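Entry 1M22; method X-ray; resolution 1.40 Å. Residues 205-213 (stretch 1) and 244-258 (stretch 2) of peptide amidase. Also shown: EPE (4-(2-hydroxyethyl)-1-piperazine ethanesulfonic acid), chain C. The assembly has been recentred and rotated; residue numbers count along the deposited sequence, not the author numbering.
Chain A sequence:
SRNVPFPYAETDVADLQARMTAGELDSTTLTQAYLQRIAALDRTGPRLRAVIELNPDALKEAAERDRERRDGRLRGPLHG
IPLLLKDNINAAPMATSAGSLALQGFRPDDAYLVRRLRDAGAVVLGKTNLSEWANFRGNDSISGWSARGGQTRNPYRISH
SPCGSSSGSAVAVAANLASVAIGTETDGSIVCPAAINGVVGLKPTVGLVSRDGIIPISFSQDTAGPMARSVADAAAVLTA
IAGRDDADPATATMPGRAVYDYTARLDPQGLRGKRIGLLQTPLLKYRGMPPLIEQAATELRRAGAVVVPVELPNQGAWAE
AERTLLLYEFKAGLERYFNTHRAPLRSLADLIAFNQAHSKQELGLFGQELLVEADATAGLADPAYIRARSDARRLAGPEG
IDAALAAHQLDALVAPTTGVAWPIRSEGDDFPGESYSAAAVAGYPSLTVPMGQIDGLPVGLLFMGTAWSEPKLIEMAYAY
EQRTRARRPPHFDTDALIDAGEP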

# COMPACT_ATOMS: atom_id res chain seq x y z
N THR A 205 -3.37 -9.89 -5.10
CA THR A 205 -2.63 -11.02 -5.65
C THR A 205 -1.71 -10.41 -6.71
O THR A 205 -2.12 -9.50 -7.43
CB THR A 205 -3.59 -12.00 -6.36
OG1 THR A 205 -4.57 -12.47 -5.44
CG2 THR A 205 -2.83 -13.18 -6.95
N VAL A 206 -0.49 -10.91 -6.80
CA VAL A 206 0.43 -10.40 -7.81
C VAL A 206 -0.14 -10.78 -9.18
O VAL A 206 -0.33 -11.96 -9.48
CB VAL A 206 1.84 -11.00 -7.63
CG1 VAL A 206 2.71 -10.64 -8.83
CG2 VAL A 206 2.46 -10.47 -6.35
N GLY A 207 -0.42 -9.77 -9.99
CA GLY A 207 -0.98 -10.01 -11.30
C GLY A 207 -2.36 -9.39 -11.47
O GLY A 207 -2.83 -9.27 -12.60
N LEU A 208 -3.00 -9.01 -10.37
CA LEU A 208 -4.32 -8.39 -10.48
C LEU A 208 -4.21 -6.97 -11.01
O LEU A 208 -5.04 -6.53 -11.81
CB LEU A 208 -5.03 -8.37 -9.11
CG LEU A 208 -6.44 -7.76 -9.14
CD1 LEU A 208 -7.37 -8.63 -9.98
CD2 LEU A 208 -6.98 -7.63 -7.72
N VAL A 209 -3.18 -6.26 -10.56
CA VAL A 209 -2.94 -4.87 -10.95
C VAL A 209 -1.57 -4.76 -11.62
O VAL A 209 -0.56 -5.22 -11.08
CB VAL A 209 -2.97 -3.94 -9.72
CG1 VAL A 209 -2.73 -2.49 -10.15
CG2 VAL A 209 -4.30 -4.08 -9.00
N SER A 210 -1.52 -4.14 -12.79
CA SER A 210 -0.27 -4.00 -13.52
C SER A 210 0.82 -3.26 -12.75
O SER A 210 0.56 -2.26 -12.08
CB SER A 210 -0.52 -3.27 -14.84
OG SER A 210 0.70 -3.12 -15.55
N ARG A 211 2.05 -3.76 -12.86
CA ARG A 211 3.19 -3.11 -12.23
C ARG A 211 3.93 -2.25 -13.26
O ARG A 211 4.98 -1.68 -12.96
CB ARG A 211 4.18 -4.14 -11.66
CG ARG A 211 3.77 -4.81 -10.35
CD ARG A 211 2.79 -5.96 -10.56
NE ARG A 211 3.34 -6.97 -11.46
CZ ARG A 211 4.29 -7.84 -11.14
NH1 ARG A 211 4.81 -7.86 -9.92
NH2 ARG A 211 4.76 -8.68 -12.06
N ASP A 212 3.39 -2.13 -14.47
CA ASP A 212 4.08 -1.32 -15.46
C ASP A 212 4.11 0.14 -15.03
O ASP A 212 3.13 0.68 -14.51
CB ASP A 212 3.43 -1.46 -16.84
CG ASP A 212 4.39 -1.09 -17.97
OD1 ASP A 212 5.50 -1.67 -18.03
OD2 ASP A 212 4.04 -0.21 -18.78
N GLY A 213 5.26 0.78 -15.23
CA GLY A 213 5.39 2.18 -14.86
C GLY A 213 5.67 2.41 -13.39
O GLY A 213 5.50 3.53 -12.91
N ARG A 244 -5.89 -6.40 -17.03
CA ARG A 244 -4.80 -7.00 -17.78
C ARG A 244 -4.03 -5.93 -18.56
O ARG A 244 -4.61 -5.00 -19.12
CB ARG A 244 -5.35 -8.05 -18.75
CG ARG A 244 -4.28 -8.85 -19.48
CD ARG A 244 -4.90 -9.95 -20.32
NE ARG A 244 -3.89 -10.79 -20.95
CZ ARG A 244 -4.16 -11.86 -21.70
NH1 ARG A 244 -5.41 -12.22 -21.92
NH2 ARG A 244 -3.17 -12.56 -22.23
N ASP A 245 -2.71 -6.08 -18.58
CA ASP A 245 -1.83 -5.15 -19.28
C ASP A 245 -0.76 -5.96 -20.00
O ASP A 245 -0.01 -6.71 -19.36
CB ASP A 245 -1.19 -4.18 -18.27
CG ASP A 245 -0.17 -3.24 -18.89
OD1 ASP A 245 -0.11 -3.13 -20.14
OD2 ASP A 245 0.57 -2.59 -18.13
N ASP A 246 -0.69 -5.84 -21.32
CA ASP A 246 0.29 -6.58 -22.11
C ASP A 246 1.73 -6.34 -21.65
O ASP A 246 2.59 -7.20 -21.83
CB ASP A 246 0.19 -6.22 -23.59
CG ASP A 246 -1.12 -6.66 -24.22
OD1 ASP A 246 -1.62 -7.74 -23.86
OD2 ASP A 246 -1.64 -5.92 -25.08
N ALA A 247 1.99 -5.18 -21.05
CA ALA A 247 3.34 -4.85 -20.59
C ALA A 247 3.74 -5.56 -19.30
O ALA A 247 4.91 -5.54 -18.91
CB ALA A 247 3.48 -3.35 -20.42
N ASP A 248 2.78 -6.20 -18.64
CA ASP A 248 3.05 -6.92 -17.39
C ASP A 248 2.51 -8.35 -17.49
O ASP A 248 1.33 -8.59 -17.24
CB ASP A 248 2.40 -6.19 -16.21
CG ASP A 248 2.69 -6.86 -14.87
OD1 ASP A 248 3.42 -7.88 -14.85
OD2 ASP A 248 2.20 -6.36 -13.84
N PRO A 249 3.37 -9.31 -17.86
CA PRO A 249 3.01 -10.72 -18.01
C PRO A 249 2.27 -11.35 -16.83
O PRO A 249 1.49 -12.28 -17.01
CB PRO A 249 4.35 -11.39 -18.28
CG PRO A 249 5.11 -10.34 -19.01
CD PRO A 249 4.79 -9.10 -18.20
N ALA A 250 2.52 -10.85 -15.62
CA ALA A 250 1.86 -11.41 -14.45
C ALA A 250 0.35 -11.23 -14.53
O ALA A 250 -0.41 -12.04 -13.99
CB ALA A 250 2.40 -10.75 -13.18
N THR A 251 -0.10 -10.18 -15.22
CA THR A 251 -1.54 -9.94 -15.33
C THR A 251 -2.24 -10.93 -16.25
O THR A 251 -3.46 -11.04 -16.23
CB THR A 251 -1.86 -8.49 -15.79
OG1 THR A 251 -1.37 -8.27 -17.12
CG2 THR A 251 -1.22 -7.49 -14.84
N ALA A 252 -1.46 -11.66 -17.04
CA ALA A 252 -2.03 -12.65 -17.96
C ALA A 252 -2.24 -13.99 -17.26
O ALA A 252 -2.85 -14.90 -17.82
CB ALA A 252 -1.11 -12.83 -19.16
N THR A 253 -1.75 -14.11 -16.03
CA THR A 253 -1.87 -15.35 -15.27
C THR A 253 -3.16 -15.45 -14.46
O THR A 253 -3.43 -16.48 -13.85
CB THR A 253 -0.70 -15.53 -14.29
OG1 THR A 253 -0.81 -14.58 -13.22
CG2 THR A 253 0.63 -15.34 -15.00
N MET A 254 -3.95 -14.38 -14.46
CA MET A 254 -5.19 -14.39 -13.70
C MET A 254 -6.28 -15.23 -14.35
O MET A 254 -6.61 -15.04 -15.53
CB MET A 254 -5.70 -12.97 -13.49
CG MET A 254 -7.00 -12.92 -12.71
SD MET A 254 -7.56 -11.25 -12.40
CE MET A 254 -8.88 -11.56 -11.23
N PRO A 255 -6.86 -16.17 -13.60
CA PRO A 255 -7.93 -17.04 -14.12
C PRO A 255 -9.28 -16.33 -14.16
O PRO A 255 -9.69 -15.69 -13.19
CB PRO A 255 -7.91 -18.21 -13.16
CG PRO A 255 -7.57 -17.56 -11.86
CD PRO A 255 -6.46 -16.61 -12.25
N GLY A 256 -9.96 -16.44 -15.29
CA GLY A 256 -11.27 -15.83 -15.45
C GLY A 256 -11.39 -14.38 -15.03
O GLY A 256 -12.28 -14.03 -14.25
N ARG A 257 -10.51 -13.52 -15.54
CA ARG A 257 -10.58 -12.11 -15.20
C ARG A 257 -11.78 -11.51 -15.92
O ARG A 257 -12.07 -11.86 -17.06
CB ARG A 257 -9.31 -11.38 -15.65
CG ARG A 257 -9.31 -9.89 -15.29
CD ARG A 257 -8.23 -9.13 -16.06
NE ARG A 257 -6.88 -9.53 -15.69
CZ ARG A 257 -6.20 -9.05 -14.65
NH1 ARG A 257 -6.75 -8.14 -13.86
NH2 ARG A 257 -4.97 -9.48 -14.42
N ALA A 258 -12.48 -10.61 -15.25
CA ALA A 258 -13.64 -9.96 -15.84
C ALA A 258 -13.77 -8.55 -15.28
O ALA A 258 -13.07 -8.18 -14.34
CB ALA A 258 -14.90 -10.76 -15.53
N1 EPE C . 9.92 -12.00 -15.69
C2 EPE C . 10.58 -10.64 -15.78
C3 EPE C . 11.70 -10.86 -16.82
N4 EPE C . 12.72 -11.70 -16.25
C5 EPE C . 12.19 -13.02 -15.86
C6 EPE C . 10.95 -12.93 -15.01
C7 EPE C . 13.87 -12.02 -17.18
C8 EPE C . 14.60 -10.85 -17.79
O8 EPE C . 14.16 -10.59 -19.17
C9 EPE C . 8.70 -12.11 -14.76
C10 EPE C . 7.67 -11.11 -15.19
S EPE C . 6.11 -11.30 -14.29
O1S EPE C . 5.37 -10.22 -14.94
O2S EPE C . 6.18 -11.10 -12.78
O3S EPE C . 5.59 -12.59 -14.66
O HOH W 1 5.46 -4.08 -16.50

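The contact between the two stretches is dominated by polar interactions, centred on a salt bridge between Arg211 and Asp248. Arg211 NE donates to Asp248 OD2 at 2.7 Å and Arg211 NH2 to Asp248 OD1 at 3.2 Å, so the carboxylate lies along the edge of the guanidinium. Asp248 OD2 also accepts the backbone amide of its partner, with Arg211 N at 2.8 Å, and the aspartate thus holds both main chain and side chain of one residue.

A second arginine works in the reverse direction. Arg257 reaches from stretch 2 to two successive carbonyls, with NH2 2.8 Å from Gly207 O and NH1 3.1 Å from Leu208 O; both oxygens lie near the guanidinium plane. Ser210 OG donates a short hydrogen bond to Asp245 OD2 (2.6 Å) while accepting from Asp212 N (3.1 Å).

The backbones come closest at Gly207, whose O makes a CA-H...O contact with Thr251 CA at 3.1 Å. A CB on Gly207 would lie 2.6 Å from Ala250 O, a clash, and its backbone angles independently call for glycine.

Apolar packing is modest: Leu208 CD1 meets Met254 CE at 3.5 Å, although the leucine CA-to-CB bond points away. A water bridges Asp212 OD1 and Ala247 O, 2.9 Å from each.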